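Local coordinates for protein putative glycoside hydrolase (Parabacteroides distasonis ATCC 8503, PDB 3GYC) that is a putative glycoside hydrolase of the cellulase-like family, probably cleaving glycosidic bonds in carbohydrates with a TIM-barrel domain, at residues Trp39-Ser47 with Leu98-Ile108. Residues are numbered along the deposited sequence; the frame is centred on the assembly and turned at random. Where two conformers were deposited one is given.
Sequences WDQVLDELS and LFLSKCKERDI
Helices 39-47 and 98-105 run side by side in the same sense, their axes 10.5 Å apart and inclined at 37°, with W39 beside F99, D40 beside K102 and L43 beside C103. F99 turns its edge to the face of W39 in a T-shaped stack, CD1 of F99 lying 3.7 Å from CD2 of W39, while F99 CB sits over the six-membered ring of W39 as a CH-pi contact. L43 fills the middle: its CD1 presses tightly on K102 CB at 3.4 Å, and its CD2 reaches F99, C103 and I108. On the outer side lies a salt-bridge network. D40 spans two cations, OD2 meeting K102 NZ at 2.9 Å on the syn side, tilted 22° from the carboxylate plane, and OD1 offering its anti lone pair to R106 NH2. The extended R106 chain (chi3 172°) carries NE and NH2 side-on to a single oxygen, D44 OD1, at 2.8 and 3.0 Å, and L43 CB lies over one face of the guanidinium. NH1 returns to K102 O, so NE, NH1 and NH2 each have an acceptor, which should restrict rotation of the group. A Schellman motif, with D107 at C-prime, ends the helix. The two helices, which follow barrel strands 17-23 and 53-57, cover strands 17-23, 53-57 and 109-113; L43, L46, C103 and I108 all rest on I54, and W39 NE1 bonds to W26 O.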
loop_
_atom_site.group_PDB
_atom_site.type_symbol
_atom_site.label_atom_id
_atom_site.label_comp_id
_atom_site.label_asym_id
_atom_site.label_seq_id
_atom_site.Cartn_x
_atom_site.Cartn_y
_atom_site.Cartn_z
ATOM N N TRP A 39 -4.866 9.543 -17.443
ATOM C CA TRP A 39 -4.249 8.293 -17.053
ATOM C C TRP A 39 -3.171 7.796 -18.014
ATOM O O TRP A 39 -2.191 7.211 -17.562
ATOM C CB TRP A 39 -5.271 7.162 -16.859
ATOM C CG TRP A 39 -6.178 7.286 -15.694
ATOM C CD1 TRP A 39 -5.912 7.857 -14.486
ATOM C CD2 TRP A 39 -7.521 6.783 -15.615
ATOM N NE1 TRP A 39 -7.023 7.765 -13.663
ATOM C CE2 TRP A 39 -8.018 7.106 -14.343
ATOM C CE3 TRP A 39 -8.335 6.082 -16.499
ATOM C CZ2 TRP A 39 -9.271 6.726 -13.921
ATOM C CZ3 TRP A 39 -9.596 5.717 -16.085
ATOM C CH2 TRP A 39 -10.057 6.042 -14.816
ATOM N N ASP A 40 -3.345 8.013 -19.302
ATOM C CA ASP A 40 -2.307 7.641 -20.291
ATOM C C ASP A 40 -1.030 8.412 -20.056
ATOM O O ASP A 40 0.077 7.796 -20.017
ATOM C CB ASP A 40 -2.784 7.835 -21.723
ATOM C CG ASP A 40 -3.885 6.854 -22.078
ATOM O OD1 ASP A 40 -3.574 5.666 -22.228
ATOM O OD2 ASP A 40 -5.049 7.255 -22.199
ATOM N N GLN A 41 -1.160 9.711 -19.823
ATOM C CA GLN A 41 0.031 10.513 -19.589
ATOM C C GLN A 41 0.745 10.083 -18.298
ATOM O O GLN A 41 1.964 9.928 -18.315
ATOM C CB GLN A 41 -0.275 12.009 -19.557
ATOM C CG GLN A 41 0.951 12.920 -19.304
ATOM C CD GLN A 41 2.098 12.723 -20.290
ATOM O OE1 GLN A 41 1.905 12.222 -21.418
ATOM N NE2 GLN A 41 3.307 13.155 -19.885
ATOM N N VAL A 42 0.008 9.890 -17.202
ATOM C CA VAL A 42 0.688 9.537 -15.938
ATOM C C VAL A 42 1.203 8.087 -15.939
ATOM O O VAL A 42 2.241 7.800 -15.331
ATOM C CB VAL A 42 -0.083 9.953 -14.675
ATOM C CG1 VAL A 42 -0.321 11.465 -14.728
ATOM C CG2 VAL A 42 -1.428 9.205 -14.531
ATOM N N LEU A 43 0.515 7.187 -16.642
ATOM C CA LEU A 43 1.013 5.824 -16.776
ATOM C C LEU A 43 2.280 5.806 -17.716
ATOM O O LEU A 43 3.148 5.006 -17.510
ATOM C CB LEU A 43 -0.056 4.886 -17.276
ATOM C CG LEU A 43 -1.189 4.551 -16.303
ATOM C CD1 LEU A 43 -2.260 3.797 -17.156
ATOM C CD2 LEU A 43 -0.697 3.751 -15.107
ATOM N N ASP A 44 2.369 6.678 -18.703
ATOM C CA ASP A 44 3.573 6.775 -19.551
ATOM C C ASP A 44 4.731 7.284 -18.682
ATOM O O ASP A 44 5.819 6.773 -18.783
ATOM C CB ASP A 44 3.352 7.688 -20.761
ATOM C CG ASP A 44 2.363 7.113 -21.782
ATOM O OD1 ASP A 44 2.059 5.906 -21.733
ATOM O OD2 ASP A 44 1.941 7.871 -22.699
ATOM N N GLU A 45 4.464 8.269 -17.826
ATOM C CA GLU A 45 5.454 8.849 -16.896
ATOM C C GLU A 45 5.949 7.818 -15.879
ATOM O O GLU A 45 7.132 7.748 -15.522
ATOM C CB GLU A 45 4.866 10.070 -16.194
ATOM C CG GLU A 45 4.676 11.280 -17.088
ATOM C CD GLU A 45 3.968 12.483 -16.404
ATOM O OE1 GLU A 45 3.735 12.512 -15.171
ATOM O OE2 GLU A 45 3.591 13.424 -17.137
ATOM N N LEU A 46 5.019 7.042 -15.369
ATOM C CA LEU A 46 5.296 5.950 -14.469
ATOM C C LEU A 46 6.246 4.932 -15.149
ATOM O O LEU A 46 7.223 4.529 -14.560
ATOM C CB LEU A 46 3.973 5.223 -14.104
ATOM C CG LEU A 46 4.111 4.123 -13.057
ATOM C CD1 LEU A 46 4.608 4.761 -11.760
ATOM C CD2 LEU A 46 2.852 3.294 -12.857
ATOM N N SER A 47 5.933 4.517 -16.366
ATOM C CA SER A 47 6.800 3.550 -17.099
ATOM C C SER A 47 8.163 4.121 -17.418
ATOM O O SER A 47 9.153 3.405 -17.360
ATOM C CB SER A 47 6.156 3.124 -18.401
ATOM O OG SER A 47 4.970 2.420 -18.130
ATOM N N LEU A 98 -11.343 0.490 -17.118
ATOM C CA LEU A 98 -10.626 1.368 -18.069
ATOM C C LEU A 98 -9.192 1.543 -17.619
ATOM O O LEU A 98 -8.287 1.385 -18.407
ATOM C CB LEU A 98 -11.316 2.731 -18.294
ATOM C CG LEU A 98 -12.571 2.705 -19.185
ATOM C CD1 LEU A 98 -13.437 4.026 -19.099
ATOM C CD2 LEU A 98 -12.256 2.373 -20.639
ATOM N N PHE A 99 -9.004 1.896 -16.349
ATOM C CA PHE A 99 -7.689 2.047 -15.771
ATOM C C PHE A 99 -6.861 0.753 -15.869
ATOM O O PHE A 99 -5.666 0.801 -16.263
ATOM C CB PHE A 99 -7.802 2.513 -14.316
ATOM C CG PHE A 99 -6.462 2.766 -13.665
ATOM C CD1 PHE A 99 -5.776 3.947 -13.947
ATOM C CD2 PHE A 99 -5.858 1.810 -12.876
ATOM C CE1 PHE A 99 -4.536 4.185 -13.395
ATOM C CE2 PHE A 99 -4.635 2.061 -12.316
ATOM C CZ PHE A 99 -3.965 3.251 -12.609
ATOM N N LEU A 100 -7.484 -0.388 -15.557
ATOM C CA LEU A 100 -6.815 -1.681 -15.642
ATOM C C LEU A 100 -6.426 -1.996 -17.059
ATOM O O LEU A 100 -5.333 -2.523 -17.261
ATOM C CB LEU A 100 -7.626 -2.819 -15.016
ATOM C CG LEU A 100 -7.919 -2.745 -13.526
ATOM C CD1 LEU A 100 -8.918 -3.880 -13.130
ATOM C CD2 LEU A 100 -6.654 -2.796 -12.609
ATOM N N SER A 101 -7.261 -1.646 -18.054
ATOM C CA SER A 101 -6.906 -1.878 -19.450
ATOM C C SER A 101 -5.676 -1.098 -19.882
ATOM O O SER A 101 -4.842 -1.595 -20.692
ATOM C CB SER A 101 -8.075 -1.517 -20.362
ATOM O OG SER A 101 -9.192 -2.275 -19.984
ATOM N N LYS A 102 -5.544 0.118 -19.365
ATOM C CA LYS A 102 -4.384 0.954 -19.681
ATOM C C LYS A 102 -3.118 0.369 -19.037
ATOM O O LYS A 102 -2.025 0.420 -19.654
ATOM C CB LYS A 102 -4.600 2.419 -19.274
ATOM C CG LYS A 102 -5.722 3.105 -20.060
ATOM C CD LYS A 102 -5.907 4.555 -19.608
ATOM C CE LYS A 102 -7.168 5.204 -20.301
ATOM N NZ LYS A 102 -7.125 5.343 -21.764
ATOM N N CYS A 103 -3.267 -0.207 -17.846
ATOM C CA CYS A 103 -2.169 -0.931 -17.210
ATOM C C CYS A 103 -1.744 -2.134 -18.030
ATOM O O CYS A 103 -0.552 -2.295 -18.332
ATOM C CB CYS A 103 -2.523 -1.348 -15.777
ATOM S SG CYS A 103 -2.678 0.091 -14.692
ATOM N N LYS A 104 -2.716 -2.926 -18.483
ATOM C CA LYS A 104 -2.439 -4.131 -19.272
ATOM C C LYS A 104 -1.688 -3.817 -20.542
ATOM O O LYS A 104 -0.783 -4.543 -20.928
ATOM C CB LYS A 104 -3.736 -4.847 -19.617
ATOM C CG LYS A 104 -3.577 -6.109 -20.412
ATOM C CD LYS A 104 -4.935 -6.780 -20.546
ATOM C CE LYS A 104 -4.855 -8.103 -21.281
ATOM N NZ LYS A 104 -4.411 -7.884 -22.691
ATOM N N GLU A 105 -2.102 -2.757 -21.206
ATOM C CA GLU A 105 -1.508 -2.315 -22.448
ATOM C C GLU A 105 -0.019 -2.049 -22.289
ATOM O O GLU A 105 0.707 -2.226 -23.221
ATOM C CB GLU A 105 -2.198 -1.017 -22.914
ATOM C CG GLU A 105 -1.563 -0.338 -24.095
ATOM N N ARG A 106 0.393 -1.650 -21.092
ATOM C CA ARG A 106 1.764 -1.276 -20.782
ATOM C C ARG A 106 2.480 -2.314 -19.911
ATOM O O ARG A 106 3.531 -2.027 -19.366
ATOM C CB ARG A 106 1.747 0.073 -20.059
ATOM C CG ARG A 106 1.181 1.259 -20.847
ATOM C CD ARG A 106 0.980 2.524 -19.956
ATOM N NE ARG A 106 0.617 3.687 -20.762
ATOM C CZ ARG A 106 -0.573 3.856 -21.329
ATOM N NH1 ARG A 106 -1.546 2.955 -21.176
ATOM N NH2 ARG A 106 -0.808 4.924 -22.055
ATOM N N ASP A 107 1.928 -3.520 -19.802
ATOM C CA ASP A 107 2.475 -4.583 -18.919
ATOM C C ASP A 107 2.723 -4.110 -17.491
ATOM O O ASP A 107 3.761 -4.398 -16.916
ATOM C CB ASP A 107 3.766 -5.239 -19.470
ATOM C CG ASP A 107 4.303 -6.385 -18.536
ATOM O OD1 ASP A 107 3.486 -7.051 -17.802
ATOM O OD2 ASP A 107 5.546 -6.621 -18.509
ATOM N N ILE A 108 1.802 -3.345 -16.937
ATOM C CA ILE A 108 1.870 -2.900 -15.552
ATOM C C ILE A 108 0.868 -3.832 -14.850
ATOM O O ILE A 108 -0.275 -4.009 -15.327
ATOM C CB ILE A 108 1.435 -1.434 -15.394
ATOM C CG1 ILE A 108 2.498 -0.491 -15.991
ATOM C CG2 ILE A 108 1.291 -1.067 -13.964
ATOM C CD1 ILE A 108 2.009 0.903 -16.262
HETATM O O HOH W 1 -0.254 7.333 -24.048
#